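Carboxylesterase YBFK (PDB 4CCY) hydrolyses carboxylic esters to an alcohol and a carboxylate, as a cytoplasmic carboxylesterase of the alpha/beta hydrolase superfamily. Local coordinates at residues 55-60 against 75-80; 136-139 against 144-147; 176-181 against 199-204; 213-216 against 220-223. All blocks are in the same frame, centred on the assembly; numbering follows the deposited sequence.

Interaction 1: residues 55-60 against 75-80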
# COMPACT_ATOMS: atom_id res chain seq x y z
N PRO A 55 19.57 3.64 -5.41
CA PRO A 55 18.56 4.61 -4.94
C PRO A 55 17.45 3.94 -4.12
O PRO A 55 17.12 2.77 -4.34
CB PRO A 55 18.01 5.21 -6.24
CG PRO A 55 19.11 5.03 -7.24
CD PRO A 55 19.81 3.76 -6.87
N SER A 56 16.89 4.69 -3.18
CA SER A 56 15.88 4.16 -2.26
C SER A 56 14.47 4.04 -2.86
O SER A 56 14.02 4.91 -3.60
CB SER A 56 15.86 4.99 -0.97
OG SER A 56 17.16 5.01 -0.38
N LEU A 57 13.78 2.95 -2.53
CA LEU A 57 12.37 2.78 -2.92
C LEU A 57 11.54 2.24 -1.76
O LEU A 57 11.75 1.10 -1.33
CB LEU A 57 12.23 1.88 -4.17
CG LEU A 57 10.82 1.41 -4.61
CD1 LEU A 57 9.87 2.56 -4.96
CD2 LEU A 57 10.90 0.41 -5.75
N ILE A 58 10.62 3.06 -1.27
CA ILE A 58 9.72 2.71 -0.18
C ILE A 58 8.50 2.02 -0.76
O ILE A 58 7.91 2.53 -1.72
CB ILE A 58 9.22 3.97 0.58
CG1 ILE A 58 10.39 4.82 1.12
CG2 ILE A 58 8.22 3.60 1.68
CD1 ILE A 58 11.23 4.17 2.20
N LEU A 59 8.13 0.87 -0.20
CA LEU A 59 6.94 0.15 -0.65
C LEU A 59 5.84 0.15 0.39
O LEU A 59 6.09 -0.20 1.55
CB LEU A 59 7.28 -1.30 -1.05
CG LEU A 59 8.28 -1.46 -2.22
CD1 LEU A 59 8.58 -2.92 -2.51
CD2 LEU A 59 7.78 -0.74 -3.47
N LEU A 60 4.62 0.53 -0.01
CA LEU A 60 3.49 0.55 0.93
C LEU A 60 2.34 -0.35 0.45
O LEU A 60 1.74 -0.12 -0.61
CB LEU A 60 3.03 1.99 1.21
CG LEU A 60 4.06 2.85 1.94
CD1 LEU A 60 3.76 4.34 1.78
CD2 LEU A 60 4.20 2.47 3.42
N ALA A 75 11.71 -9.02 -6.59
CA ALA A 75 12.95 -9.34 -7.31
C ALA A 75 13.24 -8.31 -8.41
O ALA A 75 14.37 -7.81 -8.51
CB ALA A 75 12.93 -10.75 -7.88
N ALA A 76 12.24 -7.99 -9.23
CA ALA A 76 12.42 -6.99 -10.30
C ALA A 76 12.88 -5.62 -9.76
O ALA A 76 13.83 -5.03 -10.27
CB ALA A 76 11.14 -6.84 -11.12
N TRP A 77 12.21 -5.15 -8.71
CA TRP A 77 12.49 -3.81 -8.20
C TRP A 77 13.76 -3.70 -7.40
O TRP A 77 14.36 -2.62 -7.32
CB TRP A 77 11.30 -3.26 -7.44
CG TRP A 77 10.06 -3.14 -8.30
CD1 TRP A 77 9.99 -3.04 -9.70
CD2 TRP A 77 8.67 -3.07 -7.84
NE1 TRP A 77 8.69 -2.94 -10.12
CE2 TRP A 77 7.84 -2.95 -9.05
CE3 TRP A 77 8.04 -3.10 -6.60
CZ2 TRP A 77 6.46 -2.87 -8.99
CZ3 TRP A 77 6.65 -3.01 -6.55
CH2 TRP A 77 5.88 -2.90 -7.71
N SER A 78 14.19 -4.82 -6.82
CA SER A 78 15.39 -4.82 -5.97
C SER A 78 16.67 -5.15 -6.73
O SER A 78 17.72 -5.32 -6.10
CB SER A 78 15.21 -5.75 -4.77
OG SER A 78 14.08 -5.33 -4.01
N SER A 79 16.59 -5.25 -8.06
CA SER A 79 17.79 -5.31 -8.89
C SER A 79 18.43 -3.93 -8.94
O SER A 79 19.65 -3.80 -8.85
CB SER A 79 17.47 -5.75 -10.33
OG SER A 79 16.56 -6.84 -10.35
N GLN A 80 17.60 -2.90 -9.08
CA GLN A 80 18.08 -1.54 -9.34
C GLN A 80 17.87 -0.59 -8.18
O GLN A 80 18.40 0.51 -8.18
CB GLN A 80 17.42 -0.98 -10.60
CG GLN A 80 18.30 -1.07 -11.84
CD GLN A 80 17.51 -1.31 -13.11
OE1 GLN A 80 16.96 -2.40 -13.31
NE2 GLN A 80 17.46 -0.30 -13.97

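Interaction 2: residues 136-139 against 144-147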
# COMPACT_ATOMS: atom_id res chain seq x y z
N VAL A 136 -0.02 9.45 -1.97
CA VAL A 136 -0.58 10.70 -2.47
C VAL A 136 -0.54 11.75 -1.36
O VAL A 136 -0.12 12.89 -1.59
CB VAL A 136 -2.02 10.54 -3.00
CG1 VAL A 136 -2.56 11.87 -3.51
CG2 VAL A 136 -2.06 9.49 -4.09
N ASN A 137 -0.96 11.36 -0.16
CA ASN A 137 -0.90 12.25 1.01
C ASN A 137 0.53 12.72 1.32
O ASN A 137 0.76 13.91 1.59
CB ASN A 137 -1.51 11.57 2.24
CG ASN A 137 -1.59 12.50 3.43
OD1 ASN A 137 -2.35 13.48 3.41
ND2 ASN A 137 -0.81 12.21 4.48
N PHE A 138 1.48 11.78 1.29
CA PHE A 138 2.90 12.09 1.52
C PHE A 138 3.51 13.05 0.49
O PHE A 138 4.16 14.03 0.86
CB PHE A 138 3.75 10.80 1.65
CG PHE A 138 5.15 11.06 2.17
CD1 PHE A 138 5.35 11.52 3.46
CD2 PHE A 138 6.27 10.86 1.34
CE1 PHE A 138 6.64 11.77 3.94
CE2 PHE A 138 7.55 11.10 1.81
CZ PHE A 138 7.74 11.55 3.11
N LEU A 139 3.32 12.79 -0.81
CA LEU A 139 3.90 13.66 -1.84
C LEU A 139 3.29 15.07 -1.80
O LEU A 139 3.96 16.04 -2.20
CB LEU A 139 3.79 13.03 -3.24
CG LEU A 139 2.39 12.76 -3.81
CD1 LEU A 139 1.83 13.99 -4.49
CD2 LEU A 139 2.43 11.58 -4.76
N GLU A 144 9.29 17.49 -0.87
CA GLU A 144 10.74 17.61 -0.82
C GLU A 144 11.45 16.29 -0.50
O GLU A 144 12.65 16.15 -0.72
CB GLU A 144 11.17 18.72 0.17
CG GLU A 144 11.06 18.37 1.66
CD GLU A 144 9.63 18.36 2.21
OE1 GLU A 144 8.69 18.82 1.53
OE2 GLU A 144 9.44 17.90 3.34
N ARG A 145 10.69 15.32 0.02
CA ARG A 145 11.24 14.02 0.40
C ARG A 145 10.97 12.94 -0.65
O ARG A 145 11.39 11.80 -0.50
CB ARG A 145 10.71 13.58 1.77
CG ARG A 145 10.81 14.63 2.86
CD ARG A 145 12.24 15.00 3.23
NE ARG A 145 12.99 13.90 3.86
CZ ARG A 145 12.93 13.59 5.15
NH1 ARG A 145 12.13 14.27 5.98
NH2 ARG A 145 13.66 12.59 5.62
N VAL A 146 10.29 13.32 -1.73
CA VAL A 146 9.88 12.36 -2.75
C VAL A 146 10.64 12.56 -4.06
O VAL A 146 10.70 13.68 -4.58
CB VAL A 146 8.36 12.50 -3.05
CG1 VAL A 146 7.89 11.40 -3.99
CG2 VAL A 146 7.56 12.50 -1.75
N GLU A 147 11.19 11.46 -4.58
CA GLU A 147 11.68 11.42 -5.97
C GLU A 147 10.49 11.20 -6.92
O GLU A 147 9.85 12.16 -7.33
CB GLU A 147 12.77 10.35 -6.15
CG GLU A 147 14.10 10.59 -5.40
CD GLU A 147 14.81 11.88 -5.80
OE1 GLU A 147 14.72 12.28 -6.98
OE2 GLU A 147 15.48 12.51 -4.96

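Interaction 3: residues 176-181 against 199-204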
# COMPACT_ATOMS: atom_id res chain seq x y z
N ARG A 176 -15.40 -15.40 8.33
CA ARG A 176 -16.46 -15.25 7.33
C ARG A 176 -16.36 -13.91 6.61
O ARG A 176 -16.47 -13.85 5.39
CB ARG A 176 -17.85 -15.34 7.97
CG ARG A 176 -18.29 -16.73 8.40
CD ARG A 176 -18.80 -17.56 7.22
NE ARG A 176 -19.68 -18.64 7.67
CZ ARG A 176 -19.27 -19.82 8.12
NH1 ARG A 176 -17.97 -20.10 8.20
NH2 ARG A 176 -20.16 -20.72 8.50
N GLY A 177 -16.16 -12.84 7.38
CA GLY A 177 -16.05 -11.49 6.82
C GLY A 177 -14.83 -11.32 5.92
O GLY A 177 -14.91 -10.69 4.86
N ALA A 178 -13.71 -11.89 6.34
CA ALA A 178 -12.46 -11.81 5.60
C ALA A 178 -12.56 -12.54 4.25
O ALA A 178 -12.13 -12.01 3.24
CB ALA A 178 -11.34 -12.38 6.45
N GLU A 179 -13.13 -13.75 4.26
CA GLU A 179 -13.34 -14.53 3.04
C GLU A 179 -14.27 -13.80 2.08
O GLU A 179 -14.03 -13.79 0.87
CB GLU A 179 -13.98 -15.89 3.35
CG GLU A 179 -13.47 -16.57 4.59
CD GLU A 179 -12.61 -17.77 4.29
OE1 GLU A 179 -11.82 -17.71 3.32
OE2 GLU A 179 -12.72 -18.76 5.02
N SER A 180 -15.35 -13.24 2.62
CA SER A 180 -16.29 -12.46 1.83
C SER A 180 -15.58 -11.26 1.19
O SER A 180 -15.75 -10.99 0.00
CB SER A 180 -17.47 -12.01 2.71
OG SER A 180 -18.29 -11.07 2.04
N TYR A 181 -14.75 -10.57 1.97
CA TYR A 181 -13.96 -9.44 1.46
C TYR A 181 -13.04 -9.88 0.34
O TYR A 181 -12.96 -9.23 -0.71
CB TYR A 181 -13.13 -8.86 2.58
CG TYR A 181 -12.31 -7.64 2.21
CD1 TYR A 181 -12.92 -6.41 2.02
CD2 TYR A 181 -10.91 -7.71 2.09
CE1 TYR A 181 -12.17 -5.29 1.70
CE2 TYR A 181 -10.16 -6.58 1.78
CZ TYR A 181 -10.81 -5.36 1.59
OH TYR A 181 -10.11 -4.21 1.29
N GLN A 199 -3.10 -15.76 5.63
CA GLN A 199 -2.58 -14.68 6.46
C GLN A 199 -3.61 -13.58 6.68
O GLN A 199 -3.83 -13.15 7.81
CB GLN A 199 -1.29 -14.10 5.86
CG GLN A 199 -0.73 -12.96 6.69
CD GLN A 199 0.44 -12.24 6.05
OE1 GLN A 199 1.19 -12.82 5.28
NE2 GLN A 199 0.60 -10.97 6.38
N ILE A 200 -4.24 -13.14 5.59
CA ILE A 200 -5.26 -12.10 5.65
C ILE A 200 -6.45 -12.53 6.52
O ILE A 200 -6.94 -11.73 7.33
CB ILE A 200 -5.71 -11.69 4.23
CG1 ILE A 200 -4.55 -11.05 3.48
CG2 ILE A 200 -6.91 -10.75 4.29
CD1 ILE A 200 -4.80 -10.89 2.00
N VAL A 201 -6.90 -13.77 6.36
CA VAL A 201 -7.98 -14.33 7.18
C VAL A 201 -7.58 -14.33 8.66
O VAL A 201 -8.34 -13.86 9.50
CB VAL A 201 -8.40 -15.75 6.71
CG1 VAL A 201 -9.35 -16.42 7.70
CG2 VAL A 201 -9.05 -15.66 5.34
N ALA A 202 -6.37 -14.81 8.95
CA ALA A 202 -5.86 -14.87 10.33
C ALA A 202 -5.65 -13.47 10.91
O ALA A 202 -5.79 -13.26 12.11
CB ALA A 202 -4.57 -15.69 10.38
N GLY A 203 -5.32 -12.52 10.04
CA GLY A 203 -5.19 -11.11 10.42
C GLY A 203 -6.50 -10.57 10.96
O GLY A 203 -6.53 -9.94 12.01
N VAL A 204 -7.57 -10.83 10.22
CA VAL A 204 -8.91 -10.41 10.59
C VAL A 204 -9.41 -11.16 11.85
O VAL A 204 -10.07 -10.57 12.70
CB VAL A 204 -9.89 -10.57 9.40
CG1 VAL A 204 -11.29 -10.10 9.78
CG2 VAL A 204 -9.39 -9.80 8.17

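Interaction 4: residues 213-216 against 220-223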
# COMPACT_ATOMS: atom_id res chain seq x y z
N LEU A 213 -7.94 -1.27 11.03
CA LEU A 213 -8.16 -0.09 10.22
C LEU A 213 -9.57 0.41 10.46
O LEU A 213 -10.52 -0.38 10.50
CB LEU A 213 -7.96 -0.40 8.74
CG LEU A 213 -6.50 -0.55 8.29
CD1 LEU A 213 -6.49 -1.23 6.93
CD2 LEU A 213 -5.78 0.79 8.24
N LYS A 214 -9.71 1.71 10.66
CA LYS A 214 -11.02 2.34 10.86
C LYS A 214 -11.02 3.77 10.32
O LYS A 214 -9.99 4.44 10.34
CB LYS A 214 -11.44 2.30 12.34
CG LYS A 214 -10.75 3.31 13.24
CD LYS A 214 -10.75 2.85 14.69
CE LYS A 214 -9.67 1.80 14.93
NZ LYS A 214 -9.71 1.22 16.30
N PRO A 215 -12.18 4.23 9.81
CA PRO A 215 -12.30 5.62 9.36
C PRO A 215 -12.12 6.60 10.52
O PRO A 215 -12.66 6.38 11.60
CB PRO A 215 -13.73 5.69 8.81
CG PRO A 215 -14.05 4.29 8.44
CD PRO A 215 -13.39 3.46 9.50
N THR A 216 -11.35 7.66 10.29
CA THR A 216 -11.17 8.70 11.31
C THR A 216 -11.45 10.08 10.72
O THR A 216 -11.20 10.32 9.53
CB THR A 216 -9.74 8.71 11.89
OG1 THR A 216 -8.80 8.93 10.83
CG2 THR A 216 -9.41 7.39 12.60
N PHE A 220 -8.32 8.77 6.75
CA PHE A 220 -8.82 8.01 5.62
C PHE A 220 -10.15 7.32 5.97
O PHE A 220 -10.47 7.17 7.13
CB PHE A 220 -7.77 6.98 5.15
CG PHE A 220 -6.54 7.60 4.53
CD1 PHE A 220 -6.60 8.84 3.89
CD2 PHE A 220 -5.33 6.92 4.56
CE1 PHE A 220 -5.46 9.40 3.31
CE2 PHE A 220 -4.20 7.47 3.98
CZ PHE A 220 -4.26 8.71 3.36
N PRO A 221 -10.94 6.93 4.95
CA PRO A 221 -10.70 7.18 3.52
C PRO A 221 -10.89 8.65 3.17
O PRO A 221 -11.65 9.34 3.85
CB PRO A 221 -11.74 6.31 2.82
CG PRO A 221 -12.81 6.08 3.83
CD PRO A 221 -12.13 6.07 5.17
N TYR A 222 -10.20 9.11 2.13
CA TYR A 222 -10.28 10.50 1.73
C TYR A 222 -10.20 10.68 0.22
O TYR A 222 -9.43 9.99 -0.45
CB TYR A 222 -9.21 11.33 2.45
CG TYR A 222 -9.21 12.80 2.11
CD1 TYR A 222 -10.33 13.60 2.39
CD2 TYR A 222 -8.10 13.40 1.52
CE1 TYR A 222 -10.33 14.96 2.07
CE2 TYR A 222 -8.09 14.75 1.21
CZ TYR A 222 -9.21 15.53 1.49
OH TYR A 222 -9.19 16.86 1.19
N VAL A 223 -11.02 11.57 -0.32
CA VAL A 223 -10.92 11.99 -1.72
C VAL A 223 -10.22 13.36 -1.77
O VAL A 223 -10.71 14.34 -1.22
CB VAL A 223 -12.31 12.05 -2.41
CG1 VAL A 223 -12.20 12.62 -3.82
CG2 VAL A 223 -12.96 10.67 -2.41
O HOH W 1 -8.06 7.16 9.15

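Interaction 1: residues 55-60 against 75-80
Trp77 of helix 71-80 meets both Leu57 and Leu59 of strand 56-60, and it supplies all the side-chain packing that the helix gives to the strand here. Its CG is anti to the carbonyl carbon (chi1 -61°), which lays the indole along the strand with the six-membered ring nearest Leu59. Leu59 brings up both methyls: its CD2 lies 3.9 Å from Trp77 CE3 and 4.0 Å from Trp77 CZ3, and its CD1 is 4.1 Å from Trp77 CE3. Leu57, two residues earlier and on the same face of the strand, reaches the root of the same side chain, its CD2 4.1 Å from Trp77 CB. The pyrrole NE1 bonds to the main-chain O of Asn284, so helix 280-290 satisfies the one polar atom of a buried ring and also packs on it through Val283, Val287 and Leu288. At Ser78 the side chain turns to other partners, with OG hydrogen-bonded to Thr83 and Ile74. Ser79 OG reaches back along the helix to Ala75 O at 3.0 Å, at 147° to the C=O bond. Gln80 meets the strand end through its backbone, its O lying 3.8 Å from Pro55 CD, while its amide leads away. No hydrogen bond crosses between the two segments. Within them, the packing of strand 56-60 on helix 71-80 in the beta-alpha-beta unit (completed by strand 82-86) is therefore apolar, by dispersion and burial, with the rotation of the indole probably fixed by the bond to Asn284.

Interaction 2: residues 136-139 against 144-147
Val146 and Phe138 bury nearly equal areas, 54 and 53 Å², and meet through one methyl. Val146 CG2 comes within 3.7 Å of Phe138 CD2 and 3.8 Å of Phe138 CE2, approaching the ring obliquely. The same methyl also reaches Leu139, where the main chain is as near as the side chain: CG2 of Val146 is 3.8 Å from Leu139 CA and 4.1 Å from its CB. With CG of Phe138 anti to the backbone N (chi1 -168°), the ring end swings in to the 144-147 segment, although the side chain does not set out that way. There CZ of Phe138 lies 3.8 Å from Arg145 CB; the arginine meets the ring mainly through CB, and its bent chain takes the guanidinium away to Asp116, Leu120 and Glu121. An alanine in place of Phe138 removes the ring carbon lying against Arg145 CB and would probably open a gap beside Val146 CG2. These contacts bring the later part of helix 130-141 down on the start of strand 146-152, within the beta-alpha-beta unit that begins at strand 123-128. Leu125 of that strand touches both Phe138 and Val146, and Phe115 and Met111 of helix 104-118 pack on Phe138.

Interaction 3: residues 176-181 against 199-204
Ala178 CB points toward helix 194-205 and meets Val204 there, 3.7 Å from its CG2 and 3.8 Å from its CB. The small methyl also lies 4.0 Å from Val201 CA, so it touches the backbone of the facing helix as well as its side chains; Ala178 buries 72 Å², more than any other residue of the contact. Val204 sets both branches around that methyl, with CG1 anti to its backbone N (chi1 -179°) and CG2 beside it. Val201, one turn earlier, offers CG2 at 4.2 Å from Ala178 CB and at 4.0 Å from Glu179 OE1. Glu179 gets there by a bend at chi2, which turns its carboxylate in beside Val201, at the exposed side of the contact; OE1 is also weakly hydrogen-bonded to Gln197 NE2. Beyond this shell, Val201 packs on Ala175 and Ile182, residues one turn before and one turn after Ala178 and Glu179. The segment axes approach to 8.7 Å, and their directions differ by 139°, a tilted antiparallel crossing whose closest CA pair, Ala178 and Val201, has an alanine on one side. On the far face of helix 194-205, Gln199 bonds to Ser24 and Ser66. Both helices lie in the largely helical insertion between strands 146-152 and 236-241, consistent with the cap domain of alpha/beta hydrolases.

Interaction 4: residues 213-216 against 220-223
A chi1 of 59° puts Thr216 OG1 between its own backbone N and carbonyl carbon, on the side of the Phe220 amide, while the cis peptide before Pro221 brings the proline ring round beside Pro215. A water spans the gap: it donates to Thr216 OG1 at 2.6 Å and accepts from Phe220 N at 2.9 Å. OG1 also bonds to the carbonyl of Glu102, so the hydroxyl has a partner beyond the turn. The direct bond is weak, Thr216 N to Phe220 O at 3.3 Å with 154° at the hydrogen. Pro215 adds a CA-H...O contact to the same acceptor, its CA 3.3 Å from Phe220 O, so that two donors of differing strength converge on one carbonyl. The proline rings meet obliquely, Pro215 CB lying 4.0 Å from Pro221 CD. The aromatic ring of Phe220 leads the other way, against helix 130-141, where it packs on Leu130, Ser133 and Asn137 and meets His134 edge-to-face. The turn thus closes the loop that follows helix 194-205 and leads into the short, weakly bonded strand 222-223, where Tyr222 makes a backbone hydrogen bond with Ala157 of strand 156-157.

In the fold
Interactions 1 and 2 hold helices 71-80 and 130-141 to the same central sheet; their centres are 16 Å apart and they do not touch. Interactions 3 and 4 follow one another beyond strand 146-152, with nearest atoms about 7 Å apart. The one direct junction among the four joins interactions 2 and 4, where Asn137 CB packs 4.1 Å from Phe220 CZ. In interaction 3 the side chain of Glu179 is about 10 Å from a bound sodium ion. Helix 130-141 follows Ser129, the probable nucleophile; the side chain of Pro221 is about 10 Å from that of Ser129 and about 11 Å from that of His273, whereas interactions 1 to 3 lie away from these sites.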